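Local atomic coordinates of galactose mutarotase-like protein (Clostridium acetobutylicum, PDB entry 3OS7), a protein that belongs to the aldose 1-epimerase (galactose mutarotase) family and probably binds carbohydrate, perhaps interconverting the anomers of an aldose sugar. Residues K10-W15 against C20-A25. Numbering follows the deposited sequence.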
ATOM      1  N   LYS A  10      -3.736  22.793  -3.140  1.00 15.31           N
ATOM      2  CA  LYS A  10      -2.608  23.741  -3.059  1.00 15.15           C
ATOM      3  C   LYS A  10      -1.320  23.035  -3.444  1.00 15.94           C
ATOM      4  O   LYS A  10      -0.989  22.000  -2.878  1.00 16.90           O
ATOM      5  CB  LYS A  10      -2.505  24.326  -1.658  1.00 17.58           C
ATOM      6  CG  LYS A  10      -1.356  25.308  -1.452  1.00 20.18           C
ATOM      7  CD  LYS A  10      -1.398  25.910  -0.056  1.00 23.14           C
ATOM      8  CE  LYS A  10      -0.343  26.976   0.122  1.00 26.71           C
ATOM      9  NZ  LYS A  10      -0.445  27.620   1.471  1.00 29.30           N
ATOM     10  N   GLU A  11      -0.621  23.585  -4.432  1.00 14.53           N
ATOM     11  CA  GLU A  11       0.698  23.137  -4.781  1.00 15.16           C
ATOM     12  C   GLU A  11       1.662  24.061  -4.058  1.00 17.86           C
ATOM     13  O   GLU A  11       1.547  25.264  -4.179  1.00 15.15           O
ATOM     14  CB  GLU A  11       0.881  23.247  -6.263  1.00 17.88           C
ATOM     15  CG  GLU A  11       2.213  22.836  -6.810  1.00 24.73           C
ATOM     16  CD  GLU A  11       2.167  22.802  -8.353  1.00 31.70           C
ATOM     17  OE1 GLU A  11       1.058  22.655  -8.907  1.00 49.22           O
ATOM     18  OE2 GLU A  11       3.217  22.890  -9.003  1.00 34.30           O
ATOM     19  N   GLU A  12       2.600  23.488  -3.313  1.00 17.42           N
ATOM     20  CA  GLU A  12       3.531  24.284  -2.511  1.00 20.09           C
ATOM     21  C   GLU A  12       4.883  23.582  -2.414  1.00 21.44           C
ATOM     22  O   GLU A  12       5.074  22.526  -2.995  1.00 21.18           O
ATOM     23  CB  GLU A  12       2.935  24.556  -1.127  1.00 22.68           C
ATOM     24  CG  GLU A  12       2.776  23.335  -0.276  1.00 28.49           C
ATOM     25  CD  GLU A  12       1.790  23.528   0.876  1.00 40.62           C
ATOM     26  OE1 GLU A  12       0.692  22.948   0.815  1.00 44.25           O
ATOM     27  OE2 GLU A  12       2.097  24.246   1.845  1.00 48.43           O
ATOM     28  N   ILE A  13       5.843  24.211  -1.728  1.00 21.95           N
ATOM     29  CA  ILE A  13       7.203  23.686  -1.645  1.00 20.64           C
ATOM     30  C   ILE A  13       7.377  23.007  -0.287  1.00 21.78           C
ATOM     31  O   ILE A  13       6.937  23.508   0.731  1.00 23.01           O
ATOM     32  CB  ILE A  13       8.258  24.794  -1.779  1.00 21.18           C
ATOM     33  CG1 ILE A  13       8.152  25.495  -3.145  1.00 23.44           C
ATOM     34  CG2 ILE A  13       9.656  24.240  -1.600  1.00 20.05           C
ATOM     35  CD1 ILE A  13       8.128  24.532  -4.323  1.00 23.36           C
ATOM     36  N   ILE A  14       8.033  21.866  -0.282  1.00 20.78           N
ATOM     37  CA  ILE A  14       8.360  21.163   0.982  1.00 19.94           C
ATOM     38  C   ILE A  14       9.835  20.761   0.881  1.00 19.46           C
ATOM     39  O   ILE A  14      10.370  20.616  -0.210  1.00 17.35           O
ATOM     40  CB  ILE A  14       7.415  19.926   1.189  1.00 21.34           C
ATOM     41  CG1 ILE A  14       7.564  19.312   2.585  1.00 22.67           C
ATOM     42  CG2 ILE A  14       7.689  18.861   0.170  1.00 22.85           C
ATOM     43  CD1 ILE A  14       6.463  18.291   2.919  1.00 26.99           C
ATOM     44  N   TRP A  15      10.501  20.619   2.025  1.00 23.28           N
ATOM     45  CA  TRP A  15      11.933  20.296   2.047  1.00 24.20           C
ATOM     46  C   TRP A  15      12.728  21.245   1.151  1.00 24.52           C
ATOM     47  O   TRP A  15      13.586  20.813   0.371  1.00 23.74           O
ATOM     48  CB  TRP A  15      12.161  18.848   1.614  1.00 23.76           C
ATOM     49  CG  TRP A  15      11.974  17.853   2.675  1.00 24.88           C
ATOM     50  CD1 TRP A  15      12.681  17.760   3.837  1.00 29.30           C
ATOM     51  CD2 TRP A  15      11.066  16.743   2.667  1.00 22.96           C
ATOM     52  NE1 TRP A  15      12.249  16.670   4.568  1.00 32.42           N
ATOM     53  CE2 TRP A  15      11.261  16.035   3.871  1.00 33.03           C
ATOM     54  CE3 TRP A  15      10.091  16.295   1.773  1.00 31.12           C
ATOM     55  CZ2 TRP A  15      10.523  14.896   4.197  1.00 36.82           C
ATOM     56  CZ3 TRP A  15       9.356  15.175   2.100  1.00 31.88           C
ATOM     57  CH2 TRP A  15       9.587  14.481   3.303  1.00 31.97           C
ATOM     58  N   CYS A  20       4.951  19.793  -3.587  1.00 20.40           N
ATOM     59  CA  CYS A  20       4.029  18.837  -2.996  1.00 16.88           C
ATOM     60  C   CYS A  20       2.638  19.377  -3.267  1.00 17.23           C
ATOM     61  O   CYS A  20       2.487  20.569  -3.604  1.00 15.89           O
ATOM     62  CB  CYS A  20       4.309  18.665  -1.521  1.00 19.24           C
ATOM     63  SG  CYS A  20       3.901  20.050  -0.441  1.00 31.92           S
ATOM     64  N   ILE A  21       1.645  18.502  -3.203  1.00 15.03           N
ATOM     65  CA  ILE A  21       0.254  18.909  -3.327  1.00 15.24           C
ATOM     66  C   ILE A  21      -0.499  18.574  -2.054  1.00 15.57           C
ATOM     67  O   ILE A  21      -0.542  17.399  -1.632  1.00 14.87           O
ATOM     68  CB  ILE A  21      -0.463  18.235  -4.548  1.00 18.41           C
ATOM     69  CG1 ILE A  21       0.308  18.390  -5.866  1.00 22.22           C
ATOM     70  CG2 ILE A  21      -1.913  18.753  -4.654  1.00 13.01           C
ATOM     71  CD1 ILE A  21       0.342  19.779  -6.423  1.00 31.09           C
ATOM     72  N   ARG A  22      -1.065  19.602  -1.418  1.00 15.93           N
ATOM     73  CA  ARG A  22      -1.961  19.448  -0.282  1.00 16.78           C
ATOM     74  C   ARG A  22      -3.394  19.596  -0.800  1.00 16.00           C
ATOM     75  O   ARG A  22      -3.679  20.478  -1.602  1.00 14.10           O
ATOM     76  CB  ARG A  22      -1.682  20.537   0.725  1.00 17.58           C
ATOM     77  CG  ARG A  22      -2.003  20.215   2.131  1.00 28.35           C
ATOM     78  CD  ARG A  22      -1.440  21.300   3.064  1.00 30.38           C
ATOM     79  NE  ARG A  22       0.015  21.449   3.017  1.00 29.77           N
ATOM     80  CZ  ARG A  22       0.890  20.784   3.782  1.00 32.30           C
ATOM     81  NH1 ARG A  22       0.497  19.862   4.649  1.00 33.41           N
ATOM     82  NH2 ARG A  22       2.181  21.024   3.658  1.00 34.21           N
ATOM     83  N   PHE A  23      -4.286  18.713  -0.383  1.00 15.23           N
ATOM     84  CA  PHE A  23      -5.661  18.750  -0.903  1.00 14.47           C
ATOM     85  C   PHE A  23      -6.653  18.401   0.190  1.00 16.49           C
ATOM     86  O   PHE A  23      -6.337  17.640   1.099  1.00 17.77           O
ATOM     87  CB  PHE A  23      -5.830  17.927  -2.215  1.00 14.71           C
ATOM     88  CG  PHE A  23      -5.430  16.458  -2.151  1.00 16.29           C
ATOM     89  CD1 PHE A  23      -4.111  16.070  -1.981  1.00 12.27           C
ATOM     90  CD2 PHE A  23      -6.370  15.461  -2.404  1.00 15.19           C
ATOM     91  CE1 PHE A  23      -3.749  14.733  -2.001  1.00 14.66           C
ATOM     92  CE2 PHE A  23      -6.018  14.112  -2.373  1.00 21.01           C
ATOM     93  CZ  PHE A  23      -4.706  13.747  -2.169  1.00 17.77           C
ATOM     94  N   ALA A  24      -7.852  18.974   0.084  1.00 16.94           N
ATOM     95  CA  ALA A  24      -8.820  18.963   1.157  1.00 15.39           C
ATOM     96  C   ALA A  24     -10.226  18.885   0.578  1.00 16.94           C
ATOM     97  O   ALA A  24     -10.545  19.574  -0.404  1.00 16.93           O
ATOM     98  CB  ALA A  24      -8.667  20.237   2.006  1.00 16.51           C
ATOM     99  N   ALA A  25     -11.058  18.048   1.189  1.00 17.17           N
ATOM    100  CA  ALA A  25     -12.480  18.019   0.866  1.00 18.61           C
ATOM    101  C   ALA A  25     -13.192  17.276   1.964  1.00 18.39           C
ATOM    102  O   ALA A  25     -12.621  16.362   2.555  1.00 17.59           O
ATOM    103  CB  ALA A  25     -12.720  17.326  -0.505  1.00 18.41           C
TER
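Glu12 and Arg22 form a salt bridge across the two antiparallel strands of a beta hairpin. Glu12 OE1 accepts from Arg22 NE at 2.7 Å. The oxygen lies close to the guanidinium plane, at its edge, but the NE donor approaches from above the carboxylate plane. The two planes are 75° apart, and Arg22 NH2 stays 3.7 Å from Glu12 OE2, so one bond carries the pair. Arg22 bends at chi3 (-61°), which turns NE back to the carboxylate.

The backbone supplies four hydrogen bonds. Lys10 and Arg22 exchange two, with Lys10 N 2.8 Å from Arg22 O. Glu12 and Cys20 exchange the other two. Glu11 and Ile21 form the non-hydrogen-bonded pair between them.

Apolar contacts lie on both faces. On the face of Glu12 and Arg22, Cys20 SG packs against Glu12 CG at 3.5 Å, and Ile14 CG2 meets Cys20 CB at 3.8 Å. On the other face, Ile21 CD1 packs against Glu11 CB at 3.5 Å, the two side chains crossing at a slant. The Glu11 carboxylate continues past it to a salt bridge with Lys122.

Strand 8-14 is an edge strand of a five-stranded antiparallel sheet. Strand 18-25 pairs on its far side with strand 28-33, while Ile21 and Phe23 pack on Val131 of strand 128-137.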